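Local coordinates for protein predicted metal-dependent phosphohydrolase (Magnetospirillum magnetotacticum MS-1, PDB 3KH1) that probably hydrolyses phosphate esters as a metal-dependent HD-domain phosphohydrolase, possibly acting as a 5'-deoxynucleotidase, at residues Pro145-Phe150 with Gly182-Ala187; Thr85-Glu90 with Asp168-Arg173; Phe53-Tyr58 with Asp138-Leu143; Leu27-Leu32 with Ser36-Asp41. All coordinates share one frame; numbering follows the deposited sequence. Where two conformers were deposited one is given.

Contact 1: Pro145-Phe150 with Gly182-Ala187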
loop_
_atom_site.group_PDB
_atom_site.type_symbol
_atom_site.label_atom_id
_atom_site.label_comp_id
_atom_site.label_asym_id
_atom_site.label_seq_id
_atom_site.Cartn_x
_atom_site.Cartn_y
_atom_site.Cartn_z
ATOM N N PRO A 145 13.730 -5.853 2.366
ATOM C CA PRO A 145 13.917 -7.165 2.970
ATOM C C PRO A 145 15.199 -7.259 3.793
ATOM O O PRO A 145 15.278 -8.067 4.713
ATOM C CB PRO A 145 13.900 -8.147 1.794
ATOM C CG PRO A 145 13.314 -7.375 0.719
ATOM C CD PRO A 145 13.493 -5.945 0.916
ATOM N N LEU A 146 16.221 -6.511 3.413
ATOM C CA LEU A 146 17.459 -6.442 4.207
ATOM C C LEU A 146 17.197 -5.855 5.582
ATOM O O LEU A 146 17.650 -6.378 6.618
ATOM C CB LEU A 146 18.549 -5.666 3.481
ATOM C CG LEU A 146 18.919 -6.160 2.091
ATOM C CD1 LEU A 146 20.020 -5.248 1.483
ATOM C CD2 LEU A 146 19.322 -7.612 2.055
ATOM N N LEU A 147 16.421 -4.772 5.595
ATOM C CA LEU A 147 15.978 -4.183 6.858
ATOM C C LEU A 147 15.278 -5.199 7.719
ATOM O O LEU A 147 15.538 -5.302 8.934
ATOM C CB LEU A 147 15.061 -2.985 6.608
ATOM C CG LEU A 147 15.613 -1.775 5.831
ATOM C CD1 LEU A 147 14.542 -0.704 5.641
ATOM C CD2 LEU A 147 16.785 -1.153 6.509
ATOM N N HIS A 148 14.385 -5.959 7.112
ATOM C CA HIS A 148 13.605 -6.938 7.898
ATOM C C HIS A 148 14.448 -8.112 8.369
ATOM O O HIS A 148 14.330 -8.514 9.529
ATOM C CB HIS A 148 12.412 -7.426 7.095
ATOM C CG HIS A 148 11.256 -6.479 7.131
ATOM N ND1 HIS A 148 10.015 -6.878 7.515
ATOM C CD2 HIS A 148 11.167 -5.141 6.870
ATOM C CE1 HIS A 148 9.211 -5.826 7.521
ATOM N NE2 HIS A 148 9.880 -4.754 7.144
ATOM N N ASN A 149 15.370 -8.605 7.536
ATOM C CA ASN A 149 16.223 -9.674 7.952
ATOM C C ASN A 149 17.113 -9.223 9.101
ATOM O O ASN A 149 17.410 -9.983 10.022
ATOM C CB ASN A 149 17.079 -10.186 6.783
ATOM C CG ASN A 149 16.664 -11.527 6.279
ATOM O OD1 ASN A 149 16.533 -12.489 7.027
ATOM N ND2 ASN A 149 16.555 -11.621 4.963
ATOM N N PHE A 150 17.524 -7.963 9.105
ATOM C CA PHE A 150 18.360 -7.475 10.209
ATOM C C PHE A 150 17.526 -7.479 11.508
ATOM O O PHE A 150 17.972 -7.945 12.553
ATOM C CB PHE A 150 18.907 -6.090 9.905
ATOM C CG PHE A 150 19.980 -5.654 10.849
ATOM C CD1 PHE A 150 21.301 -5.965 10.583
ATOM C CD2 PHE A 150 19.679 -4.935 11.978
ATOM C CE1 PHE A 150 22.289 -5.588 11.443
ATOM C CE2 PHE A 150 20.680 -4.557 12.885
ATOM C CZ PHE A 150 21.989 -4.864 12.596
ATOM N N GLY A 182 22.682 2.346 -1.157
ATOM C CA GLY A 182 23.547 1.208 -1.338
ATOM C C GLY A 182 24.611 1.080 -0.266
ATOM O O GLY A 182 24.883 -0.008 0.223
ATOM N N ALA A 183 25.233 2.191 0.095
ATOM C CA ALA A 183 26.221 2.220 1.166
ATOM C C ALA A 183 25.608 1.817 2.493
ATOM O O ALA A 183 26.206 1.042 3.249
ATOM C CB ALA A 183 26.879 3.644 1.242
ATOM N N TYR A 184 24.378 2.292 2.763
ATOM C CA TYR A 184 23.672 1.873 3.971
ATOM C C TYR A 184 23.474 0.391 4.001
ATOM O O TYR A 184 23.743 -0.288 4.995
ATOM C CB TYR A 184 22.360 2.629 4.110
ATOM C CG TYR A 184 21.614 2.297 5.360
ATOM C CD1 TYR A 184 20.701 1.257 5.396
ATOM C CD2 TYR A 184 21.848 3.001 6.536
ATOM C CE1 TYR A 184 20.072 0.913 6.584
ATOM C CE2 TYR A 184 21.147 2.687 7.695
ATOM C CZ TYR A 184 20.277 1.637 7.711
ATOM O OH TYR A 184 19.600 1.315 8.868
ATOM N N ALA A 185 22.966 -0.127 2.894
ATOM C CA ALA A 185 22.689 -1.537 2.776
ATOM C C ALA A 185 23.935 -2.375 2.959
ATOM O O ALA A 185 23.881 -3.392 3.654
ATOM C CB ALA A 185 22.040 -1.840 1.451
ATOM N N ARG A 186 25.041 -2.015 2.317
ATOM C CA ARG A 186 26.278 -2.749 2.515
ATOM C C ARG A 186 26.744 -2.736 3.988
ATOM O O ARG A 186 27.207 -3.739 4.505
ATOM C CB ARG A 186 27.427 -2.219 1.614
ATOM C CG ARG A 186 27.261 -2.504 0.121
ATOM C CD ARG A 186 28.526 -2.168 -0.669
ATOM N NE ARG A 186 28.847 -0.722 -0.539
ATOM C CZ ARG A 186 28.301 0.267 -1.260
ATOM N NH1 ARG A 186 27.404 0.022 -2.196
ATOM N NH2 ARG A 186 28.664 1.514 -1.031
ATOM N N ALA A 187 26.633 -1.595 4.646
ATOM C CA ALA A 187 27.043 -1.496 6.062
ATOM C C ALA A 187 26.111 -2.361 6.942
ATOM O O ALA A 187 26.535 -3.042 7.851
ATOM C CB ALA A 187 27.016 -0.036 6.510
#
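L146 and L147 both carry CG anti to the carbonyl carbon (chi1 -56° and -61°), which brings CD1 of L146 to A185 and CD2 of L147 to Y184 of helix 179-195. Y184 takes the other course: with CG anti to its backbone N (chi1 -177°), the phenol ring reaches across to L147. CD2 of L147 meets the ring at its edge, close to the ring plane, 3.9 Å from CE1 of Y184, and the two side chains cross at about a right angle. At the adjacent residue of each helix, CD1 of L146 rests 4.0 Å from CB of A185. There the helices come nearest, L146 CA lying 7.3 Å from A185 CA, a spacing that the short alanine side chain permits. The contact is apolar and small (113 Å²) and consists of these two touches. Other side chains complete the seam: L147 also packs on L188 of helix 179-195, while V17 and M14 of the second subunit lie against L147 and Y184 respectively. L171 and I174 of helix 164-177 touch both L146 and A185, so this third helix packs beside the pair, while strand 30-31 meets P145 and H148 through T30.

Contact 2: Thr85-Glu90 with Asp168-Arg173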
loop_
_atom_site.group_PDB
_atom_site.type_symbol
_atom_site.label_atom_id
_atom_site.label_comp_id
_atom_site.label_asym_id
_atom_site.label_seq_id
_atom_site.Cartn_x
_atom_site.Cartn_y
_atom_site.Cartn_z
ATOM N N THR A 85 7.707 -15.697 -5.777
ATOM C CA THR A 85 8.898 -16.490 -5.955
ATOM C C THR A 85 9.997 -15.883 -5.093
ATOM O O THR A 85 10.356 -14.722 -5.292
ATOM C CB THR A 85 9.354 -16.458 -7.461
ATOM O OG1 THR A 85 8.274 -16.861 -8.366
ATOM C CG2 THR A 85 10.535 -17.401 -7.662
ATOM N N PHE A 86 10.551 -16.652 -4.167
ATOM C CA PHE A 86 11.627 -16.146 -3.309
ATOM C C PHE A 86 12.843 -15.849 -4.182
ATOM O O PHE A 86 13.178 -16.632 -5.050
ATOM C CB PHE A 86 11.944 -17.172 -2.256
ATOM C CG PHE A 86 12.998 -16.746 -1.267
ATOM C CD1 PHE A 86 12.893 -15.558 -0.568
ATOM C CD2 PHE A 86 14.083 -17.555 -1.052
ATOM C CE1 PHE A 86 13.856 -15.211 0.380
ATOM C CE2 PHE A 86 15.065 -17.232 -0.136
ATOM C CZ PHE A 86 14.943 -16.053 0.606
ATOM N N ILE A 87 13.464 -14.704 -3.957
ATOM C CA ILE A 87 14.500 -14.199 -4.851
ATOM C C ILE A 87 15.648 -15.170 -5.029
ATOM O O ILE A 87 16.215 -15.256 -6.113
ATOM C CB ILE A 87 14.998 -12.798 -4.334
ATOM C CG1 ILE A 87 15.994 -12.163 -5.302
ATOM C CG2 ILE A 87 15.658 -12.921 -2.939
ATOM C CD1 ILE A 87 15.401 -11.539 -6.441
ATOM N N HIS A 88 15.989 -15.928 -3.988
ATOM C CA HIS A 88 17.095 -16.875 -4.046
ATOM C C HIS A 88 16.719 -18.294 -4.504
ATOM O O HIS A 88 17.584 -19.176 -4.600
ATOM C CB HIS A 88 17.802 -16.919 -2.690
ATOM C CG HIS A 88 18.352 -15.588 -2.264
ATOM N ND1 HIS A 88 19.347 -14.929 -2.963
ATOM C CD2 HIS A 88 18.022 -14.776 -1.234
ATOM C CE1 HIS A 88 19.612 -13.779 -2.361
ATOM N NE2 HIS A 88 18.812 -13.653 -1.322
ATOM N N ASP A 89 15.454 -18.493 -4.844
ATOM C CA ASP A 89 14.971 -19.794 -5.313
ATOM C C ASP A 89 15.122 -19.905 -6.843
ATOM O O ASP A 89 14.246 -19.440 -7.627
ATOM C CB ASP A 89 13.503 -19.996 -4.906
ATOM C CG ASP A 89 13.338 -20.518 -3.474
ATOM O OD1 ASP A 89 14.337 -20.881 -2.813
ATOM O OD2 ASP A 89 12.168 -20.578 -3.021
ATOM N N GLU A 90 16.231 -20.519 -7.266
ATOM C CA GLU A 90 16.507 -20.835 -8.694
ATOM C C GLU A 90 15.392 -21.571 -9.475
ATOM O O GLU A 90 14.988 -21.080 -10.543
ATOM C CB GLU A 90 17.812 -21.644 -8.825
ATOM N N ASP A 168 25.279 -10.264 -1.847
ATOM C CA ASP A 168 26.161 -9.377 -2.604
ATOM C C ASP A 168 25.762 -9.294 -4.057
ATOM O O ASP A 168 26.042 -8.317 -4.751
ATOM C CB ASP A 168 27.627 -9.848 -2.552
ATOM C CG ASP A 168 28.332 -9.426 -1.287
ATOM O OD1 ASP A 168 27.843 -8.497 -0.584
ATOM O OD2 ASP A 168 29.414 -10.006 -1.002
ATOM N N LYS A 169 25.136 -10.333 -4.567
ATOM C CA LYS A 169 24.643 -10.295 -5.931
ATOM C C LYS A 169 23.486 -9.297 -6.115
ATOM O O LYS A 169 23.301 -8.793 -7.219
ATOM C CB LYS A 169 24.235 -11.705 -6.400
ATOM C CG LYS A 169 25.431 -12.641 -6.618
ATOM N N LEU A 170 22.712 -9.026 -5.038
ATOM C CA LEU A 170 21.558 -8.138 -5.046
ATOM C C LEU A 170 21.916 -6.673 -4.725
ATOM O O LEU A 170 21.237 -5.755 -5.142
ATOM C CB LEU A 170 20.514 -8.618 -4.037
ATOM C CG LEU A 170 19.967 -10.007 -4.309
ATOM C CD1 LEU A 170 18.987 -10.319 -3.162
ATOM C CD2 LEU A 170 19.344 -10.130 -5.688
ATOM N N LEU A 171 22.985 -6.459 -3.952
ATOM C CA LEU A 171 23.294 -5.112 -3.477
ATOM C C LEU A 171 23.511 -4.086 -4.626
ATOM O O LEU A 171 23.124 -2.916 -4.480
ATOM C CB LEU A 171 24.495 -5.109 -2.523
ATOM C CG LEU A 171 24.184 -5.680 -1.124
ATOM C CD1 LEU A 171 25.424 -5.925 -0.332
ATOM C CD2 LEU A 171 23.274 -4.752 -0.314
ATOM N N PRO A 172 24.077 -4.508 -5.782
ATOM C CA PRO A 172 24.223 -3.508 -6.846
ATOM C C PRO A 172 22.894 -2.945 -7.363
ATOM O O PRO A 172 22.864 -1.833 -7.912
ATOM C CB PRO A 172 24.951 -4.279 -7.943
ATOM C CG PRO A 172 25.717 -5.341 -7.163
ATOM C CD PRO A 172 24.784 -5.759 -6.096
ATOM N N ARG A 173 21.808 -3.668 -7.169
ATOM C CA ARG A 173 20.502 -3.140 -7.554
ATOM C C ARG A 173 20.084 -1.968 -6.675
ATOM O O ARG A 173 19.367 -1.076 -7.122
ATOM C CB ARG A 173 19.449 -4.240 -7.575
ATOM C CG ARG A 173 19.614 -5.185 -8.743
ATOM C CD ARG A 173 18.873 -6.495 -8.624
ATOM N NE ARG A 173 17.446 -6.322 -8.615
ATOM C CZ ARG A 173 16.577 -7.319 -8.704
ATOM N NH1 ARG A 173 17.005 -8.582 -8.804
ATOM N NH2 ARG A 173 15.273 -7.070 -8.664
#
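Apolar contact between I87 and L170 carries most of this junction. CG1 of I87 lies 3.9 Å from CD2 of L170 and 4.1 Å from CD1 of the same leucine, as the two side chains slide past each other in opposite directions. With CG1 anti to the backbone N (chi1 -175°), I87 extends its longer branch toward helix 164-177. Carbon-to-ring contact comes next: CD1 of L170 also approaches the imidazole of H88 obliquely, 3.6 Å from CE1 and 3.8 Å from NE2. On its own side of the contact, H88 has CG2 of I87 over one ring face, offset toward the rim. Both residues sit at the middle of a type I beta turn from F86 to D89, closed by the bond from D89 N to F86 O; the turn belongs to the loop between helices 79-82 and 96-108 and presents adjacent side chains to helix 164-177 within the HD domain. The last kind is aliphatic against guanidinium: CD1 of I87 stands 4.1 Å from NH1 of R173, again obliquely. The polar end of R173 is engaged with D138 of helix 132-151, to which NH2 makes a salt bridge, so I87 meets a group already held by charge. R142 of that helix touches I87, L170 and R173, and the side chain of I87 is about 6 Å from a bound calcium ion.

Contact 3: Phe53-Tyr58 with Asp138-Leu143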
loop_
_atom_site.group_PDB
_atom_site.type_symbol
_atom_site.label_atom_id
_atom_site.label_comp_id
_atom_site.label_asym_id
_atom_site.label_seq_id
_atom_site.Cartn_x
_atom_site.Cartn_y
_atom_site.Cartn_z
ATOM N N PHE A 53 8.388 7.882 -0.822
ATOM C CA PHE A 53 8.169 9.249 -0.429
ATOM C C PHE A 53 9.138 9.673 0.664
ATOM O O PHE A 53 9.711 10.744 0.616
ATOM C CB PHE A 53 6.710 9.447 0.019
ATOM C CG PHE A 53 5.737 9.439 -1.105
ATOM C CD1 PHE A 53 5.737 10.457 -2.055
ATOM C CD2 PHE A 53 4.823 8.423 -1.213
ATOM C CE1 PHE A 53 4.830 10.435 -3.086
ATOM C CE2 PHE A 53 3.862 8.397 -2.239
ATOM C CZ PHE A 53 3.868 9.385 -3.195
ATOM N N LEU A 54 9.346 8.836 1.666
ATOM C CA LEU A 54 10.217 9.177 2.789
ATOM C C LEU A 54 11.677 9.362 2.383
ATOM O O LEU A 54 12.369 10.206 2.931
ATOM C CB LEU A 54 10.152 8.090 3.859
ATOM C CG LEU A 54 8.860 7.909 4.632
ATOM C CD1 LEU A 54 8.813 6.562 5.389
ATOM C CD2 LEU A 54 8.562 9.074 5.588
ATOM N N LEU A 55 12.094 8.564 1.409
ATOM C CA LEU A 55 13.510 8.466 1.013
ATOM C C LEU A 55 13.763 9.148 -0.324
ATOM O O LEU A 55 14.808 8.955 -0.930
ATOM C CB LEU A 55 13.937 6.988 0.985
ATOM C CG LEU A 55 13.854 6.269 2.350
ATOM C CD1 LEU A 55 14.242 4.817 2.197
ATOM C CD2 LEU A 55 14.735 6.951 3.442
ATOM N N ALA A 56 12.821 9.984 -0.749
ATOM C CA ALA A 56 12.862 10.659 -2.067
ATOM C C ALA A 56 14.164 11.416 -2.282
ATOM O O ALA A 56 14.662 11.504 -3.392
ATOM C CB ALA A 56 11.673 11.653 -2.205
ATOM N N GLU A 57 14.711 11.983 -1.213
ATOM C CA GLU A 57 15.884 12.853 -1.374
ATOM C C GLU A 57 17.125 12.090 -1.864
ATOM O O GLU A 57 18.104 12.689 -2.344
ATOM C CB GLU A 57 16.236 13.564 -0.069
ATOM C CG GLU A 57 16.894 12.655 0.990
ATOM C CD GLU A 57 16.863 13.294 2.362
ATOM O OE1 GLU A 57 15.774 13.214 2.975
ATOM O OE2 GLU A 57 17.850 13.946 2.778
ATOM N N TYR A 58 17.084 10.758 -1.715
ATOM C CA TYR A 58 18.206 9.894 -2.115
ATOM C C TYR A 58 18.115 9.452 -3.607
ATOM O O TYR A 58 19.059 8.801 -4.067
ATOM C CB TYR A 58 18.341 8.692 -1.146
ATOM C CG TYR A 58 18.468 9.161 0.298
ATOM C CD1 TYR A 58 19.600 9.868 0.745
ATOM C CD2 TYR A 58 17.432 8.988 1.202
ATOM C CE1 TYR A 58 19.695 10.362 2.032
ATOM C CE2 TYR A 58 17.514 9.502 2.501
ATOM C CZ TYR A 58 18.647 10.159 2.905
ATOM O OH TYR A 58 18.787 10.681 4.146
ATOM N N ASP A 138 13.164 -0.333 -7.746
ATOM C CA ASP A 138 13.792 -1.621 -7.496
ATOM C C ASP A 138 14.756 -1.544 -6.297
ATOM O O ASP A 138 14.824 -2.468 -5.483
ATOM C CB ASP A 138 14.546 -2.097 -8.740
ATOM C CG ASP A 138 15.048 -3.524 -8.618
ATOM O OD1 ASP A 138 14.202 -4.443 -8.519
ATOM O OD2 ASP A 138 16.290 -3.709 -8.676
ATOM N N ALA A 139 15.479 -0.431 -6.169
ATOM C CA ALA A 139 16.406 -0.268 -5.045
ATOM C C ALA A 139 15.654 -0.297 -3.714
ATOM O O ALA A 139 16.084 -0.957 -2.757
ATOM C CB ALA A 139 17.144 1.059 -5.245
ATOM N N LEU A 140 14.506 0.364 -3.657
ATOM C CA LEU A 140 13.733 0.391 -2.433
ATOM C C LEU A 140 13.179 -0.970 -2.118
ATOM O O LEU A 140 13.171 -1.451 -0.979
ATOM C CB LEU A 140 12.595 1.367 -2.536
ATOM C CG LEU A 140 12.998 2.813 -2.707
ATOM C CD1 LEU A 140 11.782 3.638 -3.158
ATOM C CD2 LEU A 140 13.567 3.335 -1.401
ATOM N N ASP A 141 12.708 -1.657 -3.137
ATOM C CA ASP A 141 12.161 -2.993 -2.993
ATOM C C ASP A 141 13.197 -4.005 -2.520
ATOM O O ASP A 141 12.876 -4.946 -1.784
ATOM C CB ASP A 141 11.558 -3.483 -4.289
ATOM C CG ASP A 141 10.790 -4.736 -4.096
ATOM O OD1 ASP A 141 9.779 -4.679 -3.364
ATOM O OD2 ASP A 141 11.178 -5.724 -4.704
ATOM N N ARG A 142 14.450 -3.813 -2.937
ATOM C CA ARG A 142 15.527 -4.703 -2.527
ATOM C C ARG A 142 16.071 -4.338 -1.154
ATOM O O ARG A 142 16.603 -5.185 -0.421
ATOM C CB ARG A 142 16.654 -4.657 -3.558
ATOM C CG ARG A 142 16.288 -5.265 -4.905
ATOM C CD ARG A 142 16.660 -6.691 -5.004
ATOM N NE ARG A 142 16.200 -7.587 -3.945
ATOM C CZ ARG A 142 15.004 -8.199 -3.876
ATOM N NH1 ARG A 142 14.089 -8.079 -4.850
ATOM N NH2 ARG A 142 14.740 -9.020 -2.852
ATOM N N LEU A 143 15.962 -3.064 -0.757
ATOM C CA LEU A 143 16.456 -2.638 0.568
ATOM C C LEU A 143 15.590 -3.158 1.684
ATOM O O LEU A 143 16.078 -3.585 2.737
ATOM C CB LEU A 143 16.448 -1.122 0.599
ATOM C CG LEU A 143 16.837 -0.439 1.918
ATOM C CD1 LEU A 143 18.257 -0.842 2.383
ATOM C CD2 LEU A 143 16.736 1.094 1.825
#
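L55 meets L140 methyl to methyl: CD1 of L55 is 3.9 Å from CD2 of L140, and the two side chains slide past each other in opposite directions. Both have CG anti to the carbonyl carbon, at chi1 -62° for L55 and -64° for L140, which brings the two isobutyl groups together between the backbones. This is the close part. A looser touch lies beside it, where the same CD1 of L55 stands 4.5 Å from CD2 of L143, one helical turn along helix 132-151. L55 is the first residue to leave helical geometry after helix 41-54, so its side chain packs just where that helix gives way to the 3-10 segment 56-58. All three leucines are buried; I48 and A52, earlier in helix 41-54, L72 of helix 65-74 and L181 of helix 179-195 also touch L140. By contrast, E57 is exposed and belongs to the subunit interface, its carboxylate making a salt bridge with R9 and a hydrogen bond with Q13 of the second subunit. With 88 Å² buried and methyl groups alone meeting, the contact depends on dispersion and exclusion of water. Such chemistry implies a fit set by shape, without the directional hold of a polar bond.

Contact 4: Leu27-Leu32 with Ser36-Asp41. With ACT (acetate ion), chain D.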
loop_
_atom_site.group_PDB
_atom_site.type_symbol
_atom_site.label_atom_id
_atom_site.label_comp_id
_atom_site.label_asym_id
_atom_site.label_seq_id
_atom_site.Cartn_x
_atom_site.Cartn_y
_atom_site.Cartn_z
ATOM N N LEU A 27 1.667 -14.488 -0.007
ATOM C CA LEU A 27 2.693 -14.404 1.059
ATOM C C LEU A 27 4.129 -14.512 0.553
ATOM O O LEU A 27 4.455 -15.302 -0.333
ATOM C CB LEU A 27 2.460 -15.488 2.106
ATOM C CG LEU A 27 1.052 -15.393 2.738
ATOM C CD1 LEU A 27 0.769 -16.437 3.754
ATOM C CD2 LEU A 27 0.784 -13.959 3.303
ATOM N N ARG A 28 4.971 -13.693 1.132
ATOM C CA ARG A 28 6.397 -13.651 0.873
ATOM C C ARG A 28 7.140 -14.474 1.927
ATOM O O ARG A 28 6.555 -14.922 2.919
ATOM C CB ARG A 28 6.864 -12.198 0.960
ATOM C CG ARG A 28 6.277 -11.335 -0.123
ATOM C CD ARG A 28 6.435 -9.855 0.085
ATOM N NE ARG A 28 7.787 -9.493 0.412
ATOM C CZ ARG A 28 8.812 -9.305 -0.376
ATOM N NH1 ARG A 28 8.638 -9.253 -1.673
ATOM N NH2 ARG A 28 10.017 -9.024 0.175
ATOM N N GLN A 29 8.454 -14.624 1.766
ATOM C CA GLN A 29 9.282 -15.243 2.824
ATOM C C GLN A 29 9.825 -14.256 3.854
ATOM O O GLN A 29 10.232 -14.668 4.952
ATOM C CB GLN A 29 10.452 -16.014 2.208
ATOM C CG GLN A 29 9.988 -17.213 1.459
ATOM C CD GLN A 29 9.239 -18.171 2.369
ATOM O OE1 GLN A 29 9.808 -18.679 3.352
ATOM N NE2 GLN A 29 7.959 -18.430 2.051
ATOM N N THR A 30 9.810 -12.969 3.549
ATOM C CA THR A 30 10.135 -11.915 4.487
ATOM C C THR A 30 9.208 -11.987 5.658
ATOM O O THR A 30 8.036 -12.138 5.483
ATOM C CB THR A 30 9.971 -10.537 3.783
ATOM O OG1 THR A 30 10.733 -10.508 2.541
ATOM C CG2 THR A 30 10.300 -9.393 4.724
ATOM N N LEU A 31 9.759 -11.901 6.856
ATOM C CA LEU A 31 8.959 -11.826 8.074
ATOM C C LEU A 31 8.725 -10.391 8.469
ATOM O O LEU A 31 9.542 -9.523 8.212
ATOM C CB LEU A 31 9.624 -12.565 9.233
ATOM C CG LEU A 31 10.003 -14.030 8.995
ATOM C CD1 LEU A 31 10.659 -14.632 10.261
ATOM C CD2 LEU A 31 8.792 -14.833 8.580
ATOM N N LEU A 32 7.589 -10.142 9.099
ATOM C CA LEU A 32 7.468 -8.899 9.865
ATOM C C LEU A 32 8.657 -8.782 10.839
ATOM O O LEU A 32 9.257 -9.757 11.261
ATOM C CB LEU A 32 6.150 -8.875 10.644
ATOM C CG LEU A 32 4.910 -8.378 9.877
ATOM C CD1 LEU A 32 4.741 -8.858 8.490
ATOM C CD2 LEU A 32 3.672 -8.408 10.753
ATOM N N SER A 36 6.558 -12.291 13.713
ATOM C CA SER A 36 5.252 -12.816 14.052
ATOM C C SER A 36 4.578 -13.653 12.944
ATOM O O SER A 36 3.729 -14.467 13.230
ATOM C CB SER A 36 4.303 -11.694 14.485
ATOM O OG SER A 36 4.087 -10.763 13.473
ATOM N N ARG A 37 4.918 -13.358 11.693
ATOM C CA ARG A 37 4.321 -14.011 10.520
ATOM C C ARG A 37 5.089 -13.501 9.296
ATOM O O ARG A 37 5.788 -12.473 9.351
ATOM C CB ARG A 37 2.806 -13.716 10.396
ATOM C CG ARG A 37 2.520 -12.228 10.307
ATOM C CD ARG A 37 1.045 -12.008 10.065
ATOM N NE ARG A 37 0.662 -10.609 9.972
ATOM C CZ ARG A 37 0.817 -9.854 8.917
ATOM N NH1 ARG A 37 1.424 -10.300 7.821
ATOM N NH2 ARG A 37 0.417 -8.594 8.971
ATOM N N ARG A 38 4.867 -14.177 8.176
ATOM C CA ARG A 38 5.314 -13.701 6.857
ATOM C C ARG A 38 4.554 -12.445 6.469
ATOM O O ARG A 38 3.342 -12.314 6.734
ATOM C CB ARG A 38 5.076 -14.777 5.814
ATOM C CG ARG A 38 6.009 -15.968 5.924
ATOM C CD ARG A 38 5.503 -17.146 5.092
ATOM N NE ARG A 38 4.241 -17.620 5.671
ATOM C CZ ARG A 38 3.353 -18.398 5.074
ATOM N NH1 ARG A 38 3.552 -18.834 3.835
ATOM N NH2 ARG A 38 2.216 -18.722 5.678
ATOM N N GLU A 39 5.242 -11.569 5.743
ATOM C CA GLU A 39 4.658 -10.430 5.070
ATOM C C GLU A 39 3.855 -10.814 3.847
ATOM O O GLU A 39 4.256 -11.747 3.122
ATOM C CB GLU A 39 5.836 -9.503 4.639
ATOM C CG GLU A 39 5.458 -8.168 4.242
ATOM C CD GLU A 39 6.647 -7.348 3.768
ATOM O OE1 GLU A 39 7.493 -7.824 2.956
ATOM O OE2 GLU A 39 6.628 -6.190 4.114
ATOM N N ASN A 40 2.722 -10.149 3.602
ATOM C CA ASN A 40 1.996 -10.329 2.381
ATOM C C ASN A 40 2.366 -9.282 1.322
ATOM O O ASN A 40 2.967 -8.244 1.614
ATOM C CB ASN A 40 0.474 -10.484 2.614
ATOM C CG ASN A 40 -0.230 -9.183 2.905
ATOM O OD1 ASN A 40 -0.201 -8.228 2.091
ATOM N ND2 ASN A 40 -0.953 -9.131 4.033
ATOM N N ASP A 41 2.004 -9.533 0.063
ATOM C CA ASP A 41 2.407 -8.652 -1.017
ATOM C C ASP A 41 1.788 -7.264 -0.897
ATOM O O ASP A 41 2.408 -6.291 -1.315
ATOM C CB ASP A 41 2.025 -9.232 -2.389
ATOM C CG ASP A 41 3.027 -10.188 -2.942
ATOM O OD1 ASP A 41 4.045 -10.502 -2.296
ATOM O OD2 ASP A 41 2.768 -10.613 -4.100
HETATM C C ACT D . 2.821 -17.291 8.957
HETATM O O ACT D . 1.782 -17.296 8.280
HETATM O OXT ACT D . 3.856 -16.863 8.440
HETATM C CH3 ACT D . 2.803 -17.774 10.372
HETATM O O HOH W 1 6.516 -9.993 -3.413
#
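The R38 guanidinium has CD1 of L27 over one face, 3.3 Å from NH2, and an acetate ion at its edge, near its plane. Acetate OXT accepts from both N and NE of R38, while acetate O accepts from NH2 at 3.0 Å; the ion probably came from the crystallisation liquor. On the R37 guanidinium, L32 covers one face, its CD2 over the centre and 3.7 Å from CZ of R37. NH1 of R37 bonds to R38 O near its own plane and makes a salt bridge with E43. The R28 guanidinium holds a water at its edge, in plane; from NH1 this water bridges to OD1 of D41, 2.8 Å from the water. From NE, R28 reaches OE1 of E39 at 3.1 Å in a salt bridge with a bent N-H...O angle of 136°, the planes turned 69° apart and the oxygen met on its anti side but tilted from both planes. Strands 27-28 and 30-31, separated by a corner at Q29, pair antiparallel with strand 38-40 through R28 N to E39 O and E39 N to T30 O; L32 N to R37 O continues the pairing. Non-hydrogen-bonded pairs L27-N40 and L31-R38 flank a beta bulge. The side chain of T30 lies about 3 Å from a bound calcium ion. The buried R28 O has no hydrogen-bonding partner. H44 also bonds OE1 of E39, while OE2 binds Q144 of its own chain and K24 of the second subunit; the carboxylate, thus gripped by four residues, joins the hairpin to helices 41-54 and 132-151 and to the other subunit.

In the fold
Along the chain the hairpin of contact 4 comes first and closes before the others open. Contact 3 uses helix 132-151 at residues 138-143, contact 1 uses it again at 145-150, and their centres are about 12 Å apart. Contact 2 crosses both in chain order and lies about 13 Å from contact 1 and 17 Å from contact 3, between centres; its helix 164-177 follows helix 132-151 and precedes helix 179-195. Contacts 3 and 4 are the most separated, about 20 Å between centres, and do not touch. Contacts 1 and 4 touch where H148 meets L31 O, so helix 132-151 joins the helical packing to the hairpin. Contacts 1, 3 and 4 lie partly at the subunit interface.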